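Local coordinates for protein kinase domain-containing protein (Chaetomium thermophilum, PDB 6Z3U) that is the kinase subunit of the CAK complex and probably phosphorylates serine and threonine residues, including those in the C-terminal repeats of RNA polymerase II, at residues K91-K96 and L108-D113; I121-V126 and N167-L172. All blocks are in the same frame, centred on the assembly; numbering follows the deposited sequence.

Contact 1. Residues K91-K96 and L108-D113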
ATOM      1  N   LYS B  91     -22.736   3.984  11.945  1.00 70.52           N
ATOM      2  CA  LYS B  91     -22.673   2.549  12.192  1.00 71.75           C
ATOM      3  C   LYS B  91     -21.997   2.216  13.514  1.00 66.60           C
ATOM      4  O   LYS B  91     -22.229   1.131  14.056  1.00 65.92           O
ATOM      5  CB  LYS B  91     -21.953   1.851  11.036  1.00 66.68           C
ATOM      6  CG  LYS B  91     -22.905   1.316   9.976  1.00 71.56           C
ATOM      7  CD  LYS B  91     -22.176   0.600   8.852  1.00 71.33           C
ATOM      8  CE  LYS B  91     -23.124   0.294   7.700  1.00 69.56           C
ATOM      9  NZ  LYS B  91     -22.420  -0.274   6.517  1.00 58.18           N
ATOM     10  N   TYR B  92     -21.179   3.119  14.048  1.00 65.81           N
ATOM     11  CA  TYR B  92     -20.402   2.853  15.251  1.00 61.05           C
ATOM     12  C   TYR B  92     -20.632   3.980  16.243  1.00 57.79           C
ATOM     13  O   TYR B  92     -20.521   5.158  15.888  1.00 58.69           O
ATOM     14  CB  TYR B  92     -18.919   2.706  14.906  1.00 52.02           C
ATOM     15  CG  TYR B  92     -18.680   1.646  13.858  1.00 50.25           C
ATOM     16  CD1 TYR B  92     -18.465   1.991  12.529  1.00 55.77           C
ATOM     17  CD2 TYR B  92     -18.708   0.299  14.186  1.00 55.49           C
ATOM     18  CE1 TYR B  92     -18.262   1.025  11.562  1.00 50.08           C
ATOM     19  CE2 TYR B  92     -18.503  -0.676  13.226  1.00 58.28           C
ATOM     20  CZ  TYR B  92     -18.283  -0.307  11.916  1.00 52.70           C
ATOM     21  OH  TYR B  92     -18.083  -1.273  10.955  1.00 53.23           O
ATOM     22  N   ILE B  93     -20.954   3.615  17.480  1.00 59.68           N
ATOM     23  CA  ILE B  93     -21.271   4.568  18.538  1.00 63.11           C
ATOM     24  C   ILE B  93     -20.016   4.787  19.369  1.00 60.36           C
ATOM     25  O   ILE B  93     -19.447   3.832  19.912  1.00 58.08           O
ATOM     26  CB  ILE B  93     -22.428   4.059  19.410  1.00 67.71           C
ATOM     27  CG1 ILE B  93     -23.706   3.954  18.575  1.00 71.25           C
ATOM     28  CG2 ILE B  93     -22.631   4.972  20.607  1.00 71.45           C
ATOM     29  CD1 ILE B  93     -24.747   3.027  19.165  1.00 77.70           C
ATOM     30  N   LYS B  94     -19.600   6.043  19.499  1.00 61.10           N
ATOM     31  CA  LYS B  94     -18.376   6.364  20.222  1.00 59.00           C
ATOM     32  C   LYS B  94     -18.632   6.362  21.724  1.00 62.01           C
ATOM     33  O   LYS B  94     -19.687   6.803  22.189  1.00 67.88           O
ATOM     34  CB  LYS B  94     -17.837   7.723  19.773  1.00 59.34           C
ATOM     35  CG  LYS B  94     -16.320   7.768  19.637  1.00 61.69           C
ATOM     36  CD  LYS B  94     -15.826   9.096  19.074  1.00 59.80           C
ATOM     37  CE  LYS B  94     -16.008  10.241  20.058  1.00 60.60           C
ATOM     38  NZ  LYS B  94     -15.576  11.542  19.475  1.00 62.11           N
ATOM     39  N   GLY B  95     -17.661   5.852  22.481  1.00 59.56           N
ATOM     40  CA  GLY B  95     -17.777   5.717  23.922  1.00 62.17           C
ATOM     41  C   GLY B  95     -16.610   6.362  24.648  1.00 67.95           C
ATOM     42  O   GLY B  95     -16.166   7.464  24.318  1.00 62.22           O
ATOM     43  N   LYS B  96     -16.119   5.651  25.663  1.00 86.44           N
ATOM     44  CA  LYS B  96     -15.039   6.153  26.504  1.00 86.79           C
ATOM     45  C   LYS B  96     -13.800   6.481  25.678  1.00 83.30           C
ATOM     46  O   LYS B  96     -13.526   5.860  24.648  1.00 82.15           O
ATOM     47  CB  LYS B  96     -14.677   5.117  27.570  1.00 90.73           C
ATOM     48  CG  LYS B  96     -15.728   4.930  28.650  1.00103.01           C
ATOM     49  CD  LYS B  96     -15.376   3.764  29.566  1.00103.05           C
ATOM     50  CE  LYS B  96     -16.271   3.717  30.801  1.00114.24           C
ATOM     51  NZ  LYS B  96     -16.148   4.937  31.653  1.00113.51           N
ATOM     52  N   LEU B 108     -13.421   3.996  22.741  1.00 47.03           N
ATOM     53  CA  LEU B 108     -14.171   2.750  22.706  1.00 48.82           C
ATOM     54  C   LEU B 108     -15.473   2.957  21.943  1.00 49.06           C
ATOM     55  O   LEU B 108     -16.122   3.998  22.066  1.00 52.07           O
ATOM     56  CB  LEU B 108     -14.456   2.260  24.126  1.00 55.18           C
ATOM     57  CG  LEU B 108     -15.417   1.079  24.293  1.00 59.21           C
ATOM     58  CD1 LEU B 108     -14.785  -0.222  23.817  1.00 47.53           C
ATOM     59  CD2 LEU B 108     -15.865   0.966  25.745  1.00 54.20           C
ATOM     60  N   GLY B 109     -15.854   1.957  21.148  1.00 48.89           N
ATOM     61  CA  GLY B 109     -17.078   2.039  20.376  1.00 50.34           C
ATOM     62  C   GLY B 109     -17.692   0.673  20.166  1.00 50.71           C
ATOM     63  O   GLY B 109     -17.098  -0.359  20.487  1.00 52.58           O
ATOM     64  N   HIS B 110     -18.897   0.679  19.601  1.00 53.22           N
ATOM     65  CA  HIS B 110     -19.623  -0.558  19.354  1.00 59.37           C
ATOM     66  C   HIS B 110     -20.655  -0.321  18.263  1.00 63.82           C
ATOM     67  O   HIS B 110     -21.221   0.769  18.149  1.00 66.30           O
ATOM     68  CB  HIS B 110     -20.308  -1.071  20.625  1.00 60.56           C
ATOM     69  CG  HIS B 110     -21.261  -0.092  21.236  1.00 64.59           C
ATOM     70  ND1 HIS B 110     -20.903   0.753  22.265  1.00 63.38           N
ATOM     71  CD2 HIS B 110     -22.562   0.174  20.966  1.00 67.11           C
ATOM     72  CE1 HIS B 110     -21.941   1.499  22.601  1.00 68.20           C
ATOM     73  NE2 HIS B 110     -22.960   1.168  21.829  1.00 70.51           N
ATOM     74  N   SER B 111     -20.899  -1.364  17.473  1.00 56.53           N
ATOM     75  CA  SER B 111     -21.866  -1.272  16.389  1.00 74.88           C
ATOM     76  C   SER B 111     -23.249  -0.930  16.928  1.00 76.72           C
ATOM     77  O   SER B 111     -23.646  -1.382  18.006  1.00 72.69           O
ATOM     78  CB  SER B 111     -21.913  -2.591  15.615  1.00 75.54           C
ATOM     79  OG  SER B 111     -22.898  -2.551  14.596  1.00 79.91           O
ATOM     80  N   ARG B 112     -23.984  -0.109  16.172  1.00 75.61           N
ATOM     81  CA  ARG B 112     -25.348   0.220  16.568  1.00 81.01           C
ATOM     82  C   ARG B 112     -26.281  -0.973  16.395  1.00 84.51           C
ATOM     83  O   ARG B 112     -27.241  -1.121  17.160  1.00 81.10           O
ATOM     84  CB  ARG B 112     -25.858   1.431  15.776  1.00 82.65           C
ATOM     85  CG  ARG B 112     -26.413   1.138  14.381  1.00 84.11           C
ATOM     86  CD  ARG B 112     -27.023   2.400  13.766  1.00 78.51           C
ATOM     87  NE  ARG B 112     -27.678   2.144  12.483  1.00105.39           N
ATOM     88  CZ  ARG B 112     -27.074   2.216  11.297  1.00 98.08           C
ATOM     89  NH1 ARG B 112     -27.757   1.960  10.189  1.00105.98           N
ATOM     90  NH2 ARG B 112     -25.802   2.571  11.211  1.00 88.89           N
ATOM     91  N   ASP B 113     -26.018  -1.831  15.407  1.00 90.97           N
ATOM     92  CA  ASP B 113     -26.859  -3.000  15.180  1.00 92.43           C
ATOM     93  C   ASP B 113     -26.567  -4.134  16.154  1.00 90.96           C
ATOM     94  O   ASP B 113     -27.413  -5.018  16.325  1.00 91.13           O
ATOM     95  CB  ASP B 113     -26.684  -3.499  13.744  1.00 92.27           C
ATOM     96  CG  ASP B 113     -26.943  -2.416  12.714  1.00101.31           C
ATOM     97  OD1 ASP B 113     -27.828  -1.566  12.952  1.00101.70           O
ATOM     98  OD2 ASP B 113     -26.260  -2.412  11.667  1.00101.86           O
TER

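Contact 2. Residues I121-V126 and N167-L172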
ATOM      1  N   ILE B 121     -12.102   3.202  17.946  1.00 42.66           N
ATOM      2  CA  ILE B 121     -12.130   4.248  16.934  1.00 38.83           C
ATOM      3  C   ILE B 121     -10.935   5.154  17.179  1.00 38.54           C
ATOM      4  O   ILE B 121     -10.903   5.905  18.162  1.00 41.94           O
ATOM      5  CB  ILE B 121     -13.438   5.049  16.973  1.00 42.01           C
ATOM      6  CG1 ILE B 121     -14.645   4.116  16.873  1.00 43.01           C
ATOM      7  CG2 ILE B 121     -13.459   6.061  15.841  1.00 43.05           C
ATOM      8  CD1 ILE B 121     -15.955   4.777  17.240  1.00 46.93           C
ATOM      9  N   LYS B 122      -9.961   5.105  16.278  1.00 36.77           N
ATOM     10  CA  LYS B 122      -8.801   5.981  16.351  1.00 37.02           C
ATOM     11  C   LYS B 122      -9.107   7.232  15.538  1.00 39.65           C
ATOM     12  O   LYS B 122      -9.292   7.155  14.319  1.00 38.93           O
ATOM     13  CB  LYS B 122      -7.543   5.291  15.826  1.00 34.92           C
ATOM     14  CG  LYS B 122      -6.294   6.172  15.891  1.00 41.63           C
ATOM     15  CD  LYS B 122      -5.104   5.572  15.151  1.00 44.65           C
ATOM     16  CE  LYS B 122      -4.477   4.422  15.911  1.00 41.01           C
ATOM     17  NZ  LYS B 122      -3.259   3.920  15.212  1.00 43.63           N
ATOM     18  N   LYS B 123      -9.169   8.374  16.210  1.00 53.90           N
ATOM     19  CA  LYS B 123      -9.450   9.648  15.556  1.00 48.16           C
ATOM     20  C   LYS B 123      -8.104  10.301  15.282  1.00 50.98           C
ATOM     21  O   LYS B 123      -7.475  10.865  16.180  1.00 58.71           O
ATOM     22  CB  LYS B 123     -10.343  10.534  16.415  1.00 55.06           C
ATOM     23  CG  LYS B 123     -10.737  11.839  15.738  1.00 50.66           C
ATOM     24  CD  LYS B 123     -11.970  12.450  16.384  1.00 59.88           C
ATOM     25  CE  LYS B 123     -12.454  13.669  15.617  1.00 67.35           C
ATOM     26  NZ  LYS B 123     -13.771  14.157  16.117  1.00 67.03           N
ATOM     27  N   ILE B 124      -7.666  10.215  14.032  1.00 54.65           N
ATOM     28  CA  ILE B 124      -6.390  10.781  13.617  1.00 65.33           C
ATOM     29  C   ILE B 124      -6.591  12.272  13.390  1.00 67.93           C
ATOM     30  O   ILE B 124      -7.429  12.680  12.577  1.00 66.12           O
ATOM     31  CB  ILE B 124      -5.861  10.095  12.351  1.00 59.54           C
ATOM     32  CG1 ILE B 124      -5.737   8.586  12.574  1.00 51.02           C
ATOM     33  CG2 ILE B 124      -4.508  10.678  11.959  1.00 65.10           C
ATOM     34  CD1 ILE B 124      -5.490   7.801  11.303  1.00 53.39           C
ATOM     35  N   LYS B 125      -5.832  13.090  14.108  1.00 69.18           N
ATOM     36  CA  LYS B 125      -5.927  14.537  13.948  1.00 76.43           C
ATOM     37  C   LYS B 125      -5.151  14.884  12.688  1.00 91.93           C
ATOM     38  O   LYS B 125      -3.925  15.026  12.714  1.00 99.82           O
ATOM     39  CB  LYS B 125      -5.386  15.256  15.174  1.00 86.56           C
ATOM     40  CG  LYS B 125      -6.056  14.832  16.474  1.00 89.54           C
ATOM     41  CD  LYS B 125      -5.634  15.714  17.642  1.00100.27           C
ATOM     42  CE  LYS B 125      -6.312  15.285  18.937  1.00 84.48           C
ATOM     43  NZ  LYS B 125      -6.102  16.266  20.039  1.00 77.32           N
ATOM     44  N   VAL B 126      -5.877  15.010  11.571  1.00 92.77           N
ATOM     45  CA  VAL B 126      -5.255  15.273  10.275  1.00 94.98           C
ATOM     46  C   VAL B 126      -4.294  16.447  10.358  1.00109.20           C
ATOM     47  O   VAL B 126      -3.323  16.518   9.592  1.00108.94           O
ATOM     48  CB  VAL B 126      -6.352  15.498   9.207  1.00 94.29           C
ATOM     49  CG1 VAL B 126      -6.038  16.701   8.315  1.00 87.38           C
ATOM     50  CG2 VAL B 126      -6.524  14.239   8.360  1.00 84.46           C
ATOM     51  N   ASN B 167     -11.528  15.356  10.038  1.00 66.62           N
ATOM     52  CA  ASN B 167     -10.530  14.477  10.626  1.00 57.87           C
ATOM     53  C   ASN B 167     -10.749  13.050  10.144  1.00 53.69           C
ATOM     54  O   ASN B 167     -11.845  12.670   9.723  1.00 51.35           O
ATOM     55  CB  ASN B 167     -10.576  14.530  12.155  1.00 62.48           C
ATOM     56  CG  ASN B 167      -9.665  15.597  12.726  1.00 72.80           C
ATOM     57  OD1 ASN B 167      -9.175  16.465  12.001  1.00 76.63           O
ATOM     58  ND2 ASN B 167      -9.421  15.531  14.029  1.00 86.29           N
ATOM     59  N   LEU B 168      -9.684  12.261  10.208  1.00 52.17           N
ATOM     60  CA  LEU B 168      -9.701  10.881   9.743  1.00 44.52           C
ATOM     61  C   LEU B 168      -9.958   9.946  10.918  1.00 45.15           C
ATOM     62  O   LEU B 168      -9.352  10.099  11.985  1.00 54.73           O
ATOM     63  CB  LEU B 168      -8.380  10.528   9.064  1.00 47.21           C
ATOM     64  CG  LEU B 168      -8.313   9.162   8.385  1.00 44.87           C
ATOM     65  CD1 LEU B 168      -9.341   9.066   7.271  1.00 41.14           C
ATOM     66  CD2 LEU B 168      -6.913   8.904   7.853  1.00 41.06           C
ATOM     67  N   ASN B 169     -10.848   8.980  10.718  1.00 35.13           N
ATOM     68  CA  ASN B 169     -11.226   8.037  11.762  1.00 41.82           C
ATOM     69  C   ASN B 169     -11.018   6.617  11.265  1.00 34.90           C
ATOM     70  O   ASN B 169     -11.438   6.275  10.155  1.00 32.64           O
ATOM     71  CB  ASN B 169     -12.684   8.233  12.190  1.00 47.85           C
ATOM     72  CG  ASN B 169     -12.950   9.621  12.733  1.00 46.53           C
ATOM     73  OD1 ASN B 169     -13.265  10.539  11.980  1.00 57.07           O
ATOM     74  ND2 ASN B 169     -12.820   9.781  14.047  1.00 38.62           N
ATOM     75  N   LEU B 170     -10.371   5.797  12.088  1.00 34.86           N
ATOM     76  CA  LEU B 170     -10.131   4.393  11.783  1.00 31.02           C
ATOM     77  C   LEU B 170     -10.893   3.534  12.781  1.00 31.24           C
ATOM     78  O   LEU B 170     -10.630   3.597  13.987  1.00 35.58           O
ATOM     79  CB  LEU B 170      -8.642   4.064  11.846  1.00 29.98           C
ATOM     80  CG  LEU B 170      -7.707   4.905  10.982  1.00 29.82           C
ATOM     81  CD1 LEU B 170      -6.285   4.377  11.101  1.00 28.82           C
ATOM     82  CD2 LEU B 170      -8.165   4.916   9.535  1.00 37.34           C
ATOM     83  N   VAL B 171     -11.817   2.726  12.279  1.00 31.32           N
ATOM     84  CA  VAL B 171     -12.548   1.771  13.104  1.00 31.56           C
ATOM     85  C   VAL B 171     -11.746   0.477  13.094  1.00 30.42           C
ATOM     86  O   VAL B 171     -11.669  -0.208  12.071  1.00 34.70           O
ATOM     87  CB  VAL B 171     -13.974   1.554  12.589  1.00 35.52           C
ATOM     88  CG1 VAL B 171     -14.757   0.686  13.557  1.00 32.91           C
ATOM     89  CG2 VAL B 171     -14.671   2.892  12.377  1.00 45.34           C
ATOM     90  N   LEU B 172     -11.143   0.146  14.232  1.00 31.13           N
ATOM     91  CA  LEU B 172     -10.183  -0.940  14.325  1.00 29.04           C
ATOM     92  C   LEU B 172     -10.677  -2.016  15.280  1.00 29.21           C
ATOM     93  O   LEU B 172     -11.593  -1.805  16.079  1.00 30.17           O
ATOM     94  CB  LEU B 172      -8.818  -0.429  14.804  1.00 28.45           C
ATOM     95  CG  LEU B 172      -8.126   0.600  13.915  1.00 28.28           C
ATOM     96  CD1 LEU B 172      -7.109   1.389  14.716  1.00 28.25           C
ATOM     97  CD2 LEU B 172      -7.453  -0.088  12.747  1.00 27.37           C
TER

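Contact 1. Residues K91-K96 and L108-D113
Ile-93 sits near the open end of the first β-hairpin of the kinase N-lobe, where strand 92-99 folds back as antiparallel strand 104-111. Its CG1 lies beside the backbone N, anti to the carbonyl carbon (chi1 -64°), and carries CD1 obliquely across the neighbouring strand, 3.7 Å from His-110 NE2 and 3.9 Å from Arg-112 CB. Ile-93 CB stands over one face of the imidazole, 4.1 Å from the centroid of the His-110 ring and shifted toward its rim, a CH-pi contact. That ring is set by the crowded rotamer of His-110, with CG between the backbone N and the carbonyl carbon (chi1 58°). An alanine in place of His-110 would remove the imidazole and probably cost Ile-93 its main side-chain partner on this strand. Alongside, Ile-93 N bonds to His-110 O at 2.9 Å, nearly straight (174°), and His-110 N returns a more bent bond onto a lone pair of Ile-93 O.

Leu-108 joins in mostly through its backbone: its N bonds to Lys-96 O at 2.7 Å, and its O accepts from Gly-95 N. Its side chain turns instead to Tyr-174 and Lys-118.

At the open end, Arg-112 N bonds to Lys-91 O at 3.0 Å. The extended arginine chain then crosses Lys-91 obliquely, bringing Arg-112 NH2 to 3.4 Å from Lys-91 CG. The guanidinium thus lies against the aliphatic base of the lysine, Lys-91 NZ lying 6.4 Å from Arg-112 NH2, so the pairing rests on main-chain bonds and van der Waals contacts with aliphatic carbons, not on charge attraction.

Contact 2. Residues I121-V126 and N167-L172
With CG1 anti to its carbonyl carbon (chi1 -57°) and CD1 extended beyond it (chi2 168°), Ile-124 reaches obliquely over the next strand, while Leu-170 CG takes the same position beside its own backbone N and Leu-168 CG stands anti to N. Ile-124 CD1 therefore meets Leu-170 CD1 at 3.5 Å and Leu-168 CD2 at 3.9 Å. These are neighbouring antiparallel strands, 118-124 and 168-172, in the five-stranded sheet of the protein kinase N-lobe. Helix 136-148 packs on the same face, its Leu-142 touching both leucines, and Phe-181 of the cyclin chain also reaches Leu-168.

Two pairs of main-chain bonds tie the strands. Lys-122 N to Leu-170 O measures 2.8 Å and lies in the carbonyl plane, as does its return bond; Ile-124 N approaches Leu-168 O at 2.7 Å, nearly along the C=O axis.

Lys-122, on the leucine face, is the lysine of the VAIK motif. Its chain bends at chi3 (-75°), and NZ forms a salt bridge with Glu-141 of helix 136-148, the Lys-Glu pair found in active kinases; Lys-122 itself probably binds ATP.

On the opposite face, Lys-123 runs extended beside Asn-169, the two side chains pointing the same way, with Asn-169 ND2 3.4 Å from Lys-123 CG. Further along, Lys-123 crosses Asn-167 at about a right angle, CE lying 3.9 Å from Asn-167 ND2. Asn-167 also tucks its CB 3.7 Å from Ile-124 O, and a weak bond joins its OD1 to Gln-127.

At the other end, Leu-172 CD1 rests 4.1 Å from Lys-122 CB, against the base of the VAIK lysine.

Contacts 1 and 2 lie in series along the chain and belong to one sheet, with their centres about 13 Å apart and strands 104-111 and 118-124 as the neighbours that join them. They also touch directly: Lys-94 CG packs 3.9 Å from Ile-121 CD1, and Tyr-92 CD1 lies 3.9 Å from Val-171 CG2. Contact 2 belongs to the probable nucleotide site, which contact 1 merely borders, at its Leu-108 end. In contact 1 the Leu-108 side chain comes within about 4 Å of that of Leu-98, at the start of the glycine-rich loop. Contact 2 supplies Lys-122, whose side chain is about 11 Å from that of Asp-220, the predicted proton acceptor.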